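Local structure of putative regulatory protein SCO4313 (Streptomyces coelicolor, 2OI8) at residues Q16-I21 and Y54-G59; D23-Q28 and N40-R45; S35-N40 and E62-L67; E66-A71 and F108-T113; R73-S78 and H94-W99. The protein is a putative TetR-family regulator that probably binds cis-regulatory DNA through a helix-turn-helix motif and controls transcription. All blocks are in the same frame, centred on the assembly; numbering follows the deposited sequence.

Interactions 1, 2 and 3 pack the small DNA-binding domain, while 4 and 5 run along helix 60-84 into the C-terminal part of the fold. Helix 14-32 serves interactions 1 and 2, helix 39-45 serves 2 and 3, and helix 60-84 serves 3, 4 and 5. Interactions 3 and 4 are buried and wholly aliphatic. The other three are partly buried and chemically mixed: interaction 1 sets aliphatic groups on aromatic rings, interaction 2 puts a charged cluster beside a small apolar core, and interaction 5 joins an indole N-H bond to CH-pi packing. Trp26, from interaction 2, touches both Leu67 and Leu109 of interaction 4 and so bridges the two regions.

Interaction 1: residues Q16-I21 and Y54-G59; sequences QVRAEI and YRYFDG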
# COMPACT_ATOMS: atom_id res chain seq x y z
N GLN A 16 -22.25 -15.26 16.60
CA GLN A 16 -22.79 -13.91 16.53
C GLN A 16 -22.19 -12.90 17.50
O GLN A 16 -22.02 -11.72 17.15
CB GLN A 16 -24.31 -13.92 16.62
CG GLN A 16 -24.93 -14.19 15.28
CD GLN A 16 -26.34 -14.62 15.42
OE1 GLN A 16 -27.25 -13.92 14.99
NE2 GLN A 16 -26.55 -15.76 16.07
N VAL A 17 -21.85 -13.32 18.72
CA VAL A 17 -21.18 -12.37 19.60
C VAL A 17 -19.77 -12.07 19.07
O VAL A 17 -19.37 -10.91 18.96
CB VAL A 17 -21.31 -12.69 21.12
CG1 VAL A 17 -21.76 -14.11 21.35
CG2 VAL A 17 -20.03 -12.36 21.88
N ARG A 18 -19.06 -13.12 18.64
CA ARG A 18 -17.78 -12.93 17.95
C ARG A 18 -17.90 -11.92 16.81
O ARG A 18 -17.01 -11.10 16.60
CB ARG A 18 -17.23 -14.27 17.46
CG ARG A 18 -16.54 -15.08 18.55
CD ARG A 18 -15.47 -16.07 18.02
NE ARG A 18 -15.90 -16.77 16.81
CZ ARG A 18 -16.79 -17.77 16.77
NH1 ARG A 18 -17.37 -18.22 17.89
NH2 ARG A 18 -17.12 -18.33 15.59
N ALA A 19 -19.04 -11.96 16.09
CA ALA A 19 -19.29 -11.01 15.01
C ALA A 19 -19.43 -9.59 15.55
O ALA A 19 -18.94 -8.66 14.94
CB ALA A 19 -20.49 -11.41 14.18
N GLU A 20 -20.06 -9.43 16.72
CA GLU A 20 -20.09 -8.13 17.38
C GLU A 20 -18.70 -7.68 17.85
O GLU A 20 -18.36 -6.50 17.72
CB GLU A 20 -21.03 -8.15 18.57
CG GLU A 20 -22.45 -7.81 18.21
CD GLU A 20 -22.67 -6.30 18.08
OE1 GLU A 20 -22.42 -5.74 16.97
OE2 GLU A 20 -23.12 -5.69 19.08
N ILE A 21 -17.93 -8.62 18.40
CA ILE A 21 -16.57 -8.34 18.85
C ILE A 21 -15.79 -7.81 17.66
O ILE A 21 -15.15 -6.76 17.75
CB ILE A 21 -15.78 -9.58 19.30
CG1 ILE A 21 -16.57 -10.49 20.26
CG2 ILE A 21 -14.41 -9.16 19.89
CD1 ILE A 21 -16.89 -9.91 21.57
N TYR A 54 -11.63 -12.72 26.40
CA TYR A 54 -10.56 -13.69 26.08
C TYR A 54 -11.06 -15.13 25.91
O TYR A 54 -10.40 -15.94 25.27
CB TYR A 54 -9.40 -13.61 27.08
CG TYR A 54 -8.55 -12.38 26.88
CD1 TYR A 54 -9.04 -11.11 27.19
CD2 TYR A 54 -7.24 -12.48 26.35
CE1 TYR A 54 -8.27 -9.97 27.00
CE2 TYR A 54 -6.46 -11.34 26.15
CZ TYR A 54 -6.99 -10.09 26.49
OH TYR A 54 -6.27 -8.93 26.30
N ARG A 55 -12.22 -15.44 26.48
CA ARG A 55 -12.86 -16.73 26.21
C ARG A 55 -13.49 -16.78 24.79
O ARG A 55 -13.96 -17.84 24.37
CB ARG A 55 -13.89 -17.10 27.33
N TYR A 56 -13.46 -15.66 24.07
CA TYR A 56 -13.75 -15.59 22.63
C TYR A 56 -12.53 -15.46 21.70
O TYR A 56 -12.54 -15.95 20.58
CB TYR A 56 -14.69 -14.44 22.30
CG TYR A 56 -16.12 -14.68 22.71
CD1 TYR A 56 -16.98 -15.42 21.90
CD2 TYR A 56 -16.62 -14.14 23.88
CE1 TYR A 56 -18.31 -15.63 22.28
CE2 TYR A 56 -17.91 -14.33 24.26
CZ TYR A 56 -18.76 -15.09 23.48
OH TYR A 56 -20.04 -15.27 23.88
N PHE A 57 -11.51 -14.72 22.15
CA PHE A 57 -10.25 -14.60 21.41
C PHE A 57 -9.13 -14.60 22.42
O PHE A 57 -9.00 -13.67 23.21
CB PHE A 57 -10.22 -13.32 20.59
CG PHE A 57 -11.16 -13.33 19.42
CD1 PHE A 57 -10.87 -14.10 18.28
CD2 PHE A 57 -12.37 -12.61 19.47
CE1 PHE A 57 -11.78 -14.13 17.18
CE2 PHE A 57 -13.27 -12.62 18.39
CZ PHE A 57 -12.97 -13.39 17.23
N ASP A 58 -8.34 -15.66 22.41
CA ASP A 58 -7.24 -15.73 23.34
C ASP A 58 -6.11 -14.81 22.88
O ASP A 58 -5.08 -15.27 22.41
CB ASP A 58 -6.75 -17.17 23.51
CG ASP A 58 -5.63 -17.29 24.52
OD1 ASP A 58 -5.44 -16.31 25.29
OD2 ASP A 58 -4.94 -18.34 24.55
N GLY A 59 -6.33 -13.49 23.00
CA GLY A 59 -5.30 -12.51 22.69
C GLY A 59 -5.52 -11.76 21.40
O GLY A 59 -6.17 -12.26 20.48
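Tyr56 and Phe57, the last two residues of the predicted helix-turn-helix motif, lean on Val17, Arg18 and Ile21 of helix 14-32. Val17 crosses Tyr56 at about a right angle and sets CG2 over one ring face, a CH-pi contact of 3.8 Å from CG2 to the ring centroid, displaced toward the rim at CZ. Its other branch, CG1, meets Tyr56 OH at 3.3 Å. As in other TetR regulators, the first helix of the DNA-binding domain backs the motif, here gripping the loop that leads into helix 60-84. Arg18 contributes its aliphatic part: CG comes to 3.4 Å from Tyr56 CD1, and CD to 3.7 Å from Phe57 CZ. Phe57 keeps CG anti to its carbonyl carbon (chi1 -70°), which swings the root of its ring toward the helix, and Ile21 CG2 lies 3.9 Å from Phe57 CE2. An alanine in place of Tyr56 would probably open a gap beside Val17 and Arg18. Arg14 adds a cation-pi contact to the Tyr56 ring.

Interaction 2: residues D23-Q28 and N40-R45; sequences DHAWEQ and NAIAKR
Glu27 OE1 is gripped twice, by His24 from its own helix and by Arg45 from helix 39-45. His24 ND1 donates a nearly straight hydrogen bond of 2.8 Å to Glu27 OE1 (169° at the hydrogen); the oxygen lies in the ring plane, and the N-H reaches it from the syn side, tilted 34° out of the carboxylate plane. Arg45 NH1 makes a longer salt bridge, 3.5 Å to the same OE1, which lies at the edge of the guanidinium. His24 CE1 sits over one guanidinium face, 3.2 Å from Arg45 NH1. An alanine at His24 would probably leave Glu27 OE1 without its nearest donor and the carboxylate freer to turn. Behind this polar group Ile42 CD1 reaches Ala25 CB at 4.0 Å, and the Gln28 side chain lies against Ala41 CB. The two helical segments, the second from the predicted helix-turn-helix, run at 119° with axes 10.1 Å apart. Helix 50-54 packs on Ile42 through Leu53, and helix 60-84 closes over Ala25 with Leu63 and Leu67.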
# COMPACT_ATOMS: atom_id res chain seq x y z
N ASP A 23 -16.87 -6.63 14.75
CA ASP A 23 -17.41 -5.30 14.47
C ASP A 23 -16.75 -4.20 15.29
O ASP A 23 -16.23 -3.25 14.71
CB ASP A 23 -18.93 -5.26 14.71
CG ASP A 23 -19.72 -5.54 13.46
OD1 ASP A 23 -19.12 -5.95 12.44
OD2 ASP A 23 -20.96 -5.37 13.48
N HIS A 24 -16.74 -4.30 16.62
CA HIS A 24 -16.10 -3.23 17.40
C HIS A 24 -14.62 -3.10 17.11
O HIS A 24 -14.07 -2.01 17.20
CB HIS A 24 -16.35 -3.37 18.90
CG HIS A 24 -17.80 -3.30 19.24
ND1 HIS A 24 -18.56 -2.18 18.99
CD2 HIS A 24 -18.65 -4.23 19.75
CE1 HIS A 24 -19.81 -2.41 19.36
NE2 HIS A 24 -19.89 -3.65 19.82
N ALA A 25 -14.00 -4.22 16.75
CA ALA A 25 -12.57 -4.24 16.42
C ALA A 25 -12.29 -3.38 15.19
O ALA A 25 -11.31 -2.64 15.16
CB ALA A 25 -12.09 -5.67 16.21
N TRP A 26 -13.16 -3.42 14.18
CA TRP A 26 -13.00 -2.52 13.06
C TRP A 26 -13.07 -1.05 13.52
O TRP A 26 -12.22 -0.26 13.13
CB TRP A 26 -13.99 -2.83 11.93
CG TRP A 26 -13.68 -4.15 11.26
CD1 TRP A 26 -14.34 -5.34 11.42
CD2 TRP A 26 -12.59 -4.42 10.34
NE1 TRP A 26 -13.75 -6.33 10.65
CE2 TRP A 26 -12.68 -5.79 9.99
CE3 TRP A 26 -11.57 -3.63 9.78
CZ2 TRP A 26 -11.78 -6.39 9.11
CZ3 TRP A 26 -10.68 -4.23 8.91
CH2 TRP A 26 -10.80 -5.60 8.58
N GLU A 27 -14.05 -0.72 14.39
CA GLU A 27 -14.19 0.66 14.90
C GLU A 27 -12.87 1.16 15.48
O GLU A 27 -12.36 2.21 15.07
CB GLU A 27 -15.30 0.78 15.97
CG GLU A 27 -16.72 0.80 15.43
CD GLU A 27 -17.81 0.69 16.54
OE1 GLU A 27 -17.61 0.04 17.61
OE2 GLU A 27 -18.90 1.26 16.32
N GLN A 28 -12.30 0.37 16.41
CA GLN A 28 -10.99 0.67 17.02
C GLN A 28 -9.88 0.77 15.99
O GLN A 28 -8.97 1.58 16.15
CB GLN A 28 -10.60 -0.37 18.07
CG GLN A 28 -11.32 -0.25 19.39
CD GLN A 28 -10.66 -1.08 20.47
OE1 GLN A 28 -11.33 -1.72 21.29
NE2 GLN A 28 -9.33 -1.09 20.47
N ASN A 40 -9.33 -5.22 25.72
CA ASN A 40 -9.83 -4.56 26.91
C ASN A 40 -10.78 -3.41 26.66
O ASN A 40 -11.72 -3.21 27.43
CB ASN A 40 -8.70 -4.08 27.78
CG ASN A 40 -8.31 -5.08 28.82
OD1 ASN A 40 -7.39 -4.84 29.60
ND2 ASN A 40 -9.02 -6.21 28.87
N ALA A 41 -10.51 -2.63 25.61
CA ALA A 41 -11.38 -1.55 25.22
C ALA A 41 -12.70 -2.11 24.68
O ALA A 41 -13.78 -1.58 24.98
CB ALA A 41 -10.71 -0.68 24.19
N ILE A 42 -12.60 -3.19 23.90
CA ILE A 42 -13.76 -3.96 23.46
C ILE A 42 -14.59 -4.41 24.66
O ILE A 42 -15.78 -4.11 24.74
CB ILE A 42 -13.32 -5.21 22.65
CG1 ILE A 42 -12.22 -4.85 21.61
CG2 ILE A 42 -14.54 -5.88 22.02
CD1 ILE A 42 -12.58 -5.04 20.16
N ALA A 43 -13.96 -5.11 25.60
CA ALA A 43 -14.66 -5.62 26.78
C ALA A 43 -15.41 -4.50 27.49
O ALA A 43 -16.62 -4.60 27.73
CB ALA A 43 -13.70 -6.34 27.73
N LYS A 44 -14.69 -3.42 27.80
CA LYS A 44 -15.27 -2.23 28.42
C LYS A 44 -16.37 -1.65 27.54
O LYS A 44 -17.40 -1.22 28.05
CB LYS A 44 -14.18 -1.18 28.77
N ARG A 45 -16.17 -1.68 26.21
CA ARG A 45 -17.19 -1.16 25.28
C ARG A 45 -18.51 -1.93 25.31
O ARG A 45 -19.58 -1.34 25.14
CB ARG A 45 -16.67 -1.10 23.85
CG ARG A 45 -16.89 0.25 23.21
CD ARG A 45 -17.80 0.22 22.01
NE ARG A 45 -19.19 0.38 22.37
CZ ARG A 45 -20.17 0.60 21.51
NH1 ARG A 45 -19.91 0.72 20.21
NH2 ARG A 45 -21.41 0.72 21.94

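Interaction 3: residues S35-N40 and E62-L67; sequences SALSLN and ELITEL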
# COMPACT_ATOMS: atom_id res chain seq x y z
N SER A 35 -3.06 -2.57 16.17
CA SER A 35 -1.88 -2.49 17.09
C SER A 35 -2.22 -1.71 18.36
O SER A 35 -1.98 -2.19 19.47
CB SER A 35 -0.64 -1.89 16.41
OG SER A 35 0.55 -2.08 17.17
N ALA A 36 -2.80 -0.52 18.19
CA ALA A 36 -3.48 0.17 19.28
C ALA A 36 -4.73 -0.62 19.63
O ALA A 36 -5.34 -0.39 20.68
CB ALA A 36 -3.84 1.59 18.89
N LEU A 37 -5.11 -1.55 18.76
CA LEU A 37 -6.30 -2.38 18.95
C LEU A 37 -6.23 -3.27 20.20
O LEU A 37 -5.29 -4.05 20.35
CB LEU A 37 -6.51 -3.23 17.69
CG LEU A 37 -7.44 -4.44 17.68
CD1 LEU A 37 -8.89 -4.05 18.01
CD2 LEU A 37 -7.35 -5.11 16.33
N SER A 38 -7.22 -3.18 21.08
CA SER A 38 -7.16 -3.87 22.37
C SER A 38 -8.46 -4.53 22.85
O SER A 38 -9.49 -3.88 22.96
CB SER A 38 -6.65 -2.92 23.46
OG SER A 38 -7.68 -2.05 23.89
N LEU A 39 -8.37 -5.81 23.18
CA LEU A 39 -9.49 -6.58 23.71
C LEU A 39 -10.11 -5.97 24.96
O LEU A 39 -11.30 -6.19 25.23
CB LEU A 39 -9.08 -8.02 23.98
CG LEU A 39 -8.88 -8.89 22.75
CD1 LEU A 39 -8.29 -10.22 23.15
CD2 LEU A 39 -10.19 -9.12 22.05
N ASN A 40 -9.33 -5.22 25.72
CA ASN A 40 -9.83 -4.56 26.91
C ASN A 40 -10.78 -3.41 26.66
O ASN A 40 -11.72 -3.21 27.43
CB ASN A 40 -8.70 -4.08 27.78
CG ASN A 40 -8.31 -5.08 28.82
OD1 ASN A 40 -7.39 -4.84 29.60
ND2 ASN A 40 -9.02 -6.21 28.87
N GLU A 62 -4.87 -13.50 17.86
CA GLU A 62 -6.00 -14.34 17.49
C GLU A 62 -7.15 -13.54 16.85
O GLU A 62 -7.77 -14.00 15.89
CB GLU A 62 -6.55 -15.08 18.70
CG GLU A 62 -5.82 -16.36 19.02
CD GLU A 62 -6.69 -17.33 19.79
OE1 GLU A 62 -7.94 -17.19 19.78
OE2 GLU A 62 -6.10 -18.24 20.41
N LEU A 63 -7.41 -12.36 17.41
CA LEU A 63 -8.42 -11.50 16.87
C LEU A 63 -7.95 -10.95 15.54
O LEU A 63 -8.70 -10.98 14.57
CB LEU A 63 -8.76 -10.37 17.83
CG LEU A 63 -9.76 -9.36 17.27
CD1 LEU A 63 -11.12 -9.98 16.86
CD2 LEU A 63 -9.97 -8.25 18.29
N ILE A 64 -6.71 -10.46 15.48
CA ILE A 64 -6.18 -9.90 14.24
C ILE A 64 -6.27 -10.98 13.17
O ILE A 64 -6.85 -10.75 12.09
CB ILE A 64 -4.70 -9.47 14.36
CG1 ILE A 64 -4.48 -8.29 15.34
CG2 ILE A 64 -4.10 -9.20 12.97
CD1 ILE A 64 -5.11 -7.02 14.92
N THR A 65 -5.75 -12.16 13.52
CA THR A 65 -5.71 -13.29 12.60
C THR A 65 -7.06 -13.49 11.95
O THR A 65 -7.11 -13.60 10.74
CB THR A 65 -5.24 -14.59 13.28
OG1 THR A 65 -3.87 -14.45 13.66
CG2 THR A 65 -5.38 -15.77 12.35
N GLU A 66 -8.13 -13.53 12.75
CA GLU A 66 -9.51 -13.72 12.25
C GLU A 66 -10.01 -12.59 11.34
O GLU A 66 -10.74 -12.83 10.36
CB GLU A 66 -10.51 -13.94 13.40
CG GLU A 66 -10.66 -15.39 13.89
CD GLU A 66 -10.56 -16.43 12.75
OE1 GLU A 66 -11.46 -16.46 11.88
OE2 GLU A 66 -9.57 -17.20 12.73
N LEU A 67 -9.66 -11.36 11.70
CA LEU A 67 -9.97 -10.21 10.85
C LEU A 67 -9.24 -10.34 9.50
O LEU A 67 -9.85 -10.18 8.45
CB LEU A 67 -9.62 -8.90 11.55
CG LEU A 67 -10.34 -8.55 12.87
CD1 LEU A 67 -9.78 -7.23 13.37
CD2 LEU A 67 -11.87 -8.47 12.75
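Leu37 and Ile64 slide past each other in opposite directions, Leu37 CD2 coming to 3.3 Å from Ile64 CD1. Two residues on, Leu39 slides past Leu63 in the same opposed manner, with 3.9 Å between Leu39 CD2 and Leu63 CD2. Leu37 points at helix 60-84 and holds CG anti to its backbone N (chi1 165°); its second methyl, CD1, lies 4.3 Å from Leu63 CD2. That single Leu63 methyl therefore meets both leucines of 35-40. Leu67 touches more lightly, its CD1 4.4 Å from Leu37 CD2. Between the two leucines Ser38 points away and is the N-cap of helix 39-45, its OG in a weak hydrogen bond with Ala41 N. The contact thus packs the entry to the predicted helix-turn-helix on helix 60-84, in the core of the DNA-binding domain, with Leu53 of helix 50-54 against Leu39. No hydrogen bond crosses between the segments: methyl meets methyl, so the hold depends on shape and burial and not on direction.

Interaction 4: residues E66-A71 and F108-T113; sequences ELIRDA and FLIFGT
Ile68 and Ile110 mark the closest backbone approach, 6.6 Å between their CA atoms, just before the helix carrying Ile110 leaves helical geometry at Gly112. The two branches of Ile68 part to serve different partners. CG1, anti to the carbonyl carbon (chi1 -70°), lies 4.0 Å from Leu109 CD2, while CG2 is 3.8 Å from Ile110 CD1. That Ile110 methyl also rests against the next turn of the helix, 3.7 Å from Ala71 CB, and so fits between Ile68 and Ala71. Leu109, which points at helix 60-84, brings CD2 to 3.8 Å from Leu67 CB. On its other branch Ile110 sets CG2 over the centre of the Phe111 ring. All these contacts are aliphatic or CH to ring, with no hydrogen bond between the segments. The site lies where helix 60-84 passes from the DNA-binding domain into the C-terminal core: Trp26 of helix 14-32 packs on Leu67 and Leu109, Tyr72 flanks Ile110, and Gln194 of the second subunit packs on Ile110 as well.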
# COMPACT_ATOMS: atom_id res chain seq x y z
N GLU A 66 -8.13 -13.53 12.75
CA GLU A 66 -9.51 -13.72 12.25
C GLU A 66 -10.01 -12.59 11.34
O GLU A 66 -10.74 -12.83 10.36
CB GLU A 66 -10.51 -13.94 13.40
CG GLU A 66 -10.66 -15.39 13.89
CD GLU A 66 -10.56 -16.43 12.75
OE1 GLU A 66 -11.46 -16.46 11.88
OE2 GLU A 66 -9.57 -17.20 12.73
N LEU A 67 -9.66 -11.36 11.70
CA LEU A 67 -9.97 -10.21 10.85
C LEU A 67 -9.24 -10.34 9.50
O LEU A 67 -9.85 -10.18 8.45
CB LEU A 67 -9.62 -8.90 11.55
CG LEU A 67 -10.34 -8.55 12.87
CD1 LEU A 67 -9.78 -7.23 13.37
CD2 LEU A 67 -11.87 -8.47 12.75
N ILE A 68 -7.96 -10.69 9.54
CA ILE A 68 -7.21 -10.97 8.29
C ILE A 68 -7.86 -12.08 7.41
O ILE A 68 -8.03 -11.89 6.20
CB ILE A 68 -5.67 -11.19 8.54
CG1 ILE A 68 -5.01 -9.88 8.95
CG2 ILE A 68 -4.96 -11.69 7.30
CD1 ILE A 68 -3.66 -10.05 9.56
N ARG A 69 -8.26 -13.19 8.04
CA ARG A 69 -8.95 -14.32 7.37
C ARG A 69 -10.27 -13.87 6.72
O ARG A 69 -10.56 -14.23 5.56
CB ARG A 69 -9.20 -15.46 8.38
CG ARG A 69 -9.67 -16.82 7.80
CD ARG A 69 -9.64 -18.01 8.84
NE ARG A 69 -8.42 -18.00 9.68
CZ ARG A 69 -7.71 -19.08 10.03
NH1 ARG A 69 -8.04 -20.30 9.62
NH2 ARG A 69 -6.62 -18.92 10.80
N ASP A 70 -11.05 -13.10 7.47
CA ASP A 70 -12.32 -12.55 7.02
C ASP A 70 -12.11 -11.65 5.84
O ASP A 70 -12.91 -11.66 4.90
CB ASP A 70 -12.99 -11.71 8.13
CG ASP A 70 -13.73 -12.56 9.15
OD1 ASP A 70 -13.87 -13.78 8.96
OD2 ASP A 70 -14.19 -11.99 10.17
N ALA A 71 -11.03 -10.86 5.89
CA ALA A 71 -10.71 -9.91 4.81
C ALA A 71 -10.42 -10.65 3.51
O ALA A 71 -11.05 -10.37 2.48
CB ALA A 71 -9.55 -8.97 5.21
N PHE A 108 -6.57 -2.24 3.62
CA PHE A 108 -5.28 -1.92 4.21
C PHE A 108 -4.83 -2.88 5.29
O PHE A 108 -3.65 -2.98 5.56
CB PHE A 108 -5.27 -0.50 4.74
CG PHE A 108 -5.12 0.54 3.66
CD1 PHE A 108 -4.07 0.46 2.73
CD2 PHE A 108 -6.01 1.63 3.58
CE1 PHE A 108 -3.91 1.46 1.72
CE2 PHE A 108 -5.86 2.62 2.60
CZ PHE A 108 -4.82 2.54 1.67
N LEU A 109 -5.77 -3.58 5.91
CA LEU A 109 -5.39 -4.60 6.86
C LEU A 109 -4.60 -5.72 6.12
O LEU A 109 -3.64 -6.27 6.65
CB LEU A 109 -6.64 -5.12 7.59
CG LEU A 109 -6.44 -6.08 8.77
CD1 LEU A 109 -5.92 -5.40 10.07
CD2 LEU A 109 -7.70 -6.86 9.04
N ILE A 110 -4.97 -6.02 4.88
CA ILE A 110 -4.20 -6.95 4.05
C ILE A 110 -3.02 -6.24 3.35
O ILE A 110 -1.88 -6.68 3.43
CB ILE A 110 -5.07 -7.61 2.90
CG1 ILE A 110 -6.26 -8.37 3.46
CG2 ILE A 110 -4.18 -8.50 1.97
CD1 ILE A 110 -5.84 -9.09 4.73
N PHE A 111 -3.32 -5.15 2.62
CA PHE A 111 -2.36 -4.61 1.66
C PHE A 111 -1.56 -3.41 2.14
O PHE A 111 -0.70 -2.92 1.43
CB PHE A 111 -3.05 -4.32 0.33
CG PHE A 111 -3.62 -5.56 -0.33
CD1 PHE A 111 -2.79 -6.46 -1.01
CD2 PHE A 111 -4.99 -5.85 -0.26
CE1 PHE A 111 -3.31 -7.64 -1.64
CE2 PHE A 111 -5.52 -7.02 -0.87
CZ PHE A 111 -4.68 -7.91 -1.56
N GLY A 112 -1.84 -2.95 3.35
CA GLY A 112 -1.27 -1.73 3.85
C GLY A 112 -0.18 -2.00 4.87
O GLY A 112 0.54 -3.00 4.81
N THR A 113 -0.05 -1.07 5.80
CA THR A 113 1.00 -1.12 6.78
C THR A 113 0.84 -2.34 7.69
O THR A 113 -0.19 -2.50 8.33
CB THR A 113 0.98 0.18 7.58
OG1 THR A 113 0.96 1.28 6.66
CG2 THR A 113 2.20 0.28 8.53

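Interaction 5: residues R73-S78 and H94-W99; sequences RSQADS and HALRAW
Trp99 and Gln75 both hold CG anti to the backbone N (chi1 177° for the tryptophan), and the indole of Trp99, whose CB points at helix 60-84, turns one face to Gln75. Gln75 CA sits over that face, 3.7 Å from the centroid of the five-membered ring in a CH-pi contact, and Gln75 CB lies nearer the rim, 3.6 Å from Trp99 CZ2. At the edge, Trp99 NE1 donates to Ser74 OG over 3.2 Å, nearly straight at 169° and in the indole plane. Ser74 OG is itself hydrogen-bonded to Ala71 O, which would help to fix the ring's rotation. Further along, Gln75 NE2 lies 3.5 Å from Leu96 CD1. Ser78 OG is 3.3 Å from Ala95 O, at best a weak bond. The contact joins helix 60-84 to helix 89-102 within the C-terminal helical domain of the TetR-like fold, the segments roughly antiparallel at 142° with axes 9.6 Å apart. Around them, helix 104-111 adds Tyr107 on Trp99 and Phe111 on Gln75, while helix 170-191 brings Trp180 to Gln75 and His184 and Leu187 to Leu96.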
# COMPACT_ATOMS: atom_id res chain seq x y z
N ARG A 73 -11.27 -13.62 2.74
CA ARG A 73 -12.42 -14.41 2.33
C ARG A 73 -13.43 -13.60 1.50
O ARG A 73 -14.00 -14.11 0.53
CB ARG A 73 -13.06 -15.09 3.54
CG ARG A 73 -14.38 -15.80 3.27
CD ARG A 73 -14.53 -17.06 4.13
NE ARG A 73 -14.34 -16.80 5.56
CZ ARG A 73 -13.26 -17.15 6.26
NH1 ARG A 73 -12.25 -17.79 5.67
NH2 ARG A 73 -13.19 -16.87 7.55
N SER A 74 -13.63 -12.34 1.87
CA SER A 74 -14.50 -11.49 1.10
C SER A 74 -13.82 -11.02 -0.19
O SER A 74 -14.49 -10.77 -1.19
CB SER A 74 -14.99 -10.29 1.91
OG SER A 74 -13.90 -9.61 2.48
N GLN A 75 -12.50 -10.90 -0.18
CA GLN A 75 -11.82 -10.61 -1.44
C GLN A 75 -12.03 -11.77 -2.44
O GLN A 75 -12.30 -11.56 -3.63
CB GLN A 75 -10.34 -10.32 -1.22
CG GLN A 75 -9.69 -9.74 -2.47
CD GLN A 75 -8.18 -9.72 -2.39
OE1 GLN A 75 -7.57 -10.59 -1.78
NE2 GLN A 75 -7.57 -8.73 -3.03
N ALA A 76 -11.93 -12.99 -1.93
CA ALA A 76 -12.12 -14.18 -2.74
C ALA A 76 -13.57 -14.28 -3.23
O ALA A 76 -13.81 -14.71 -4.37
CB ALA A 76 -11.73 -15.40 -1.96
N ASP A 77 -14.54 -13.88 -2.40
CA ASP A 77 -15.94 -14.00 -2.75
C ASP A 77 -16.26 -13.06 -3.89
O ASP A 77 -16.91 -13.43 -4.86
CB ASP A 77 -16.82 -13.68 -1.55
CG ASP A 77 -16.76 -14.75 -0.47
OD1 ASP A 77 -16.09 -15.79 -0.67
OD2 ASP A 77 -17.40 -14.55 0.58
N SER A 78 -15.77 -11.83 -3.75
CA SER A 78 -15.93 -10.83 -4.78
C SER A 78 -15.44 -11.37 -6.13
O SER A 78 -16.17 -11.34 -7.12
CB SER A 78 -15.18 -9.55 -4.40
OG SER A 78 -15.41 -8.53 -5.35
N HIS A 94 -12.68 -5.10 -12.20
CA HIS A 94 -13.74 -4.27 -11.64
C HIS A 94 -14.29 -4.77 -10.32
O HIS A 94 -14.70 -3.98 -9.47
CB HIS A 94 -14.85 -4.10 -12.65
CG HIS A 94 -14.49 -3.18 -13.77
ND1 HIS A 94 -14.12 -1.87 -13.54
CD2 HIS A 94 -14.39 -3.39 -15.10
CE1 HIS A 94 -13.82 -1.31 -14.70
NE2 HIS A 94 -13.99 -2.20 -15.66
N ALA A 95 -14.33 -6.09 -10.17
CA ALA A 95 -14.70 -6.71 -8.90
C ALA A 95 -13.70 -6.25 -7.81
O ALA A 95 -14.08 -5.80 -6.71
CB ALA A 95 -14.67 -8.23 -9.04
N LEU A 96 -12.42 -6.32 -8.15
CA LEU A 96 -11.36 -5.96 -7.22
C LEU A 96 -11.44 -4.48 -6.79
O LEU A 96 -11.19 -4.17 -5.64
CB LEU A 96 -9.98 -6.29 -7.81
CG LEU A 96 -8.76 -5.95 -6.92
CD1 LEU A 96 -8.81 -6.69 -5.54
CD2 LEU A 96 -7.41 -6.17 -7.64
N ARG A 97 -11.83 -3.59 -7.73
CA ARG A 97 -11.88 -2.14 -7.49
C ARG A 97 -12.93 -1.82 -6.45
O ARG A 97 -12.66 -1.09 -5.48
CB ARG A 97 -12.15 -1.36 -8.78
CG ARG A 97 -12.06 0.18 -8.61
CD ARG A 97 -11.89 0.94 -9.93
NE ARG A 97 -11.94 2.38 -9.69
CZ ARG A 97 -10.88 3.12 -9.33
NH1 ARG A 97 -9.70 2.56 -9.21
NH2 ARG A 97 -10.99 4.43 -9.09
N ALA A 98 -14.11 -2.40 -6.64
CA ALA A 98 -15.27 -2.13 -5.79
C ALA A 98 -15.09 -2.71 -4.40
O ALA A 98 -15.42 -2.07 -3.40
CB ALA A 98 -16.55 -2.67 -6.44
N TRP A 99 -14.57 -3.93 -4.34
CA TRP A 99 -14.21 -4.55 -3.07
C TRP A 99 -13.22 -3.63 -2.32
O TRP A 99 -13.38 -3.36 -1.12
CB TRP A 99 -13.63 -5.95 -3.28
CG TRP A 99 -13.19 -6.56 -1.99
CD1 TRP A 99 -13.95 -7.29 -1.12
CD2 TRP A 99 -11.88 -6.48 -1.40
NE1 TRP A 99 -13.20 -7.67 -0.03
CE2 TRP A 99 -11.93 -7.18 -0.17
CE3 TRP A 99 -10.68 -5.87 -1.78
CZ2 TRP A 99 -10.83 -7.30 0.67
CZ3 TRP A 99 -9.58 -5.99 -0.94
CH2 TRP A 99 -9.66 -6.71 0.27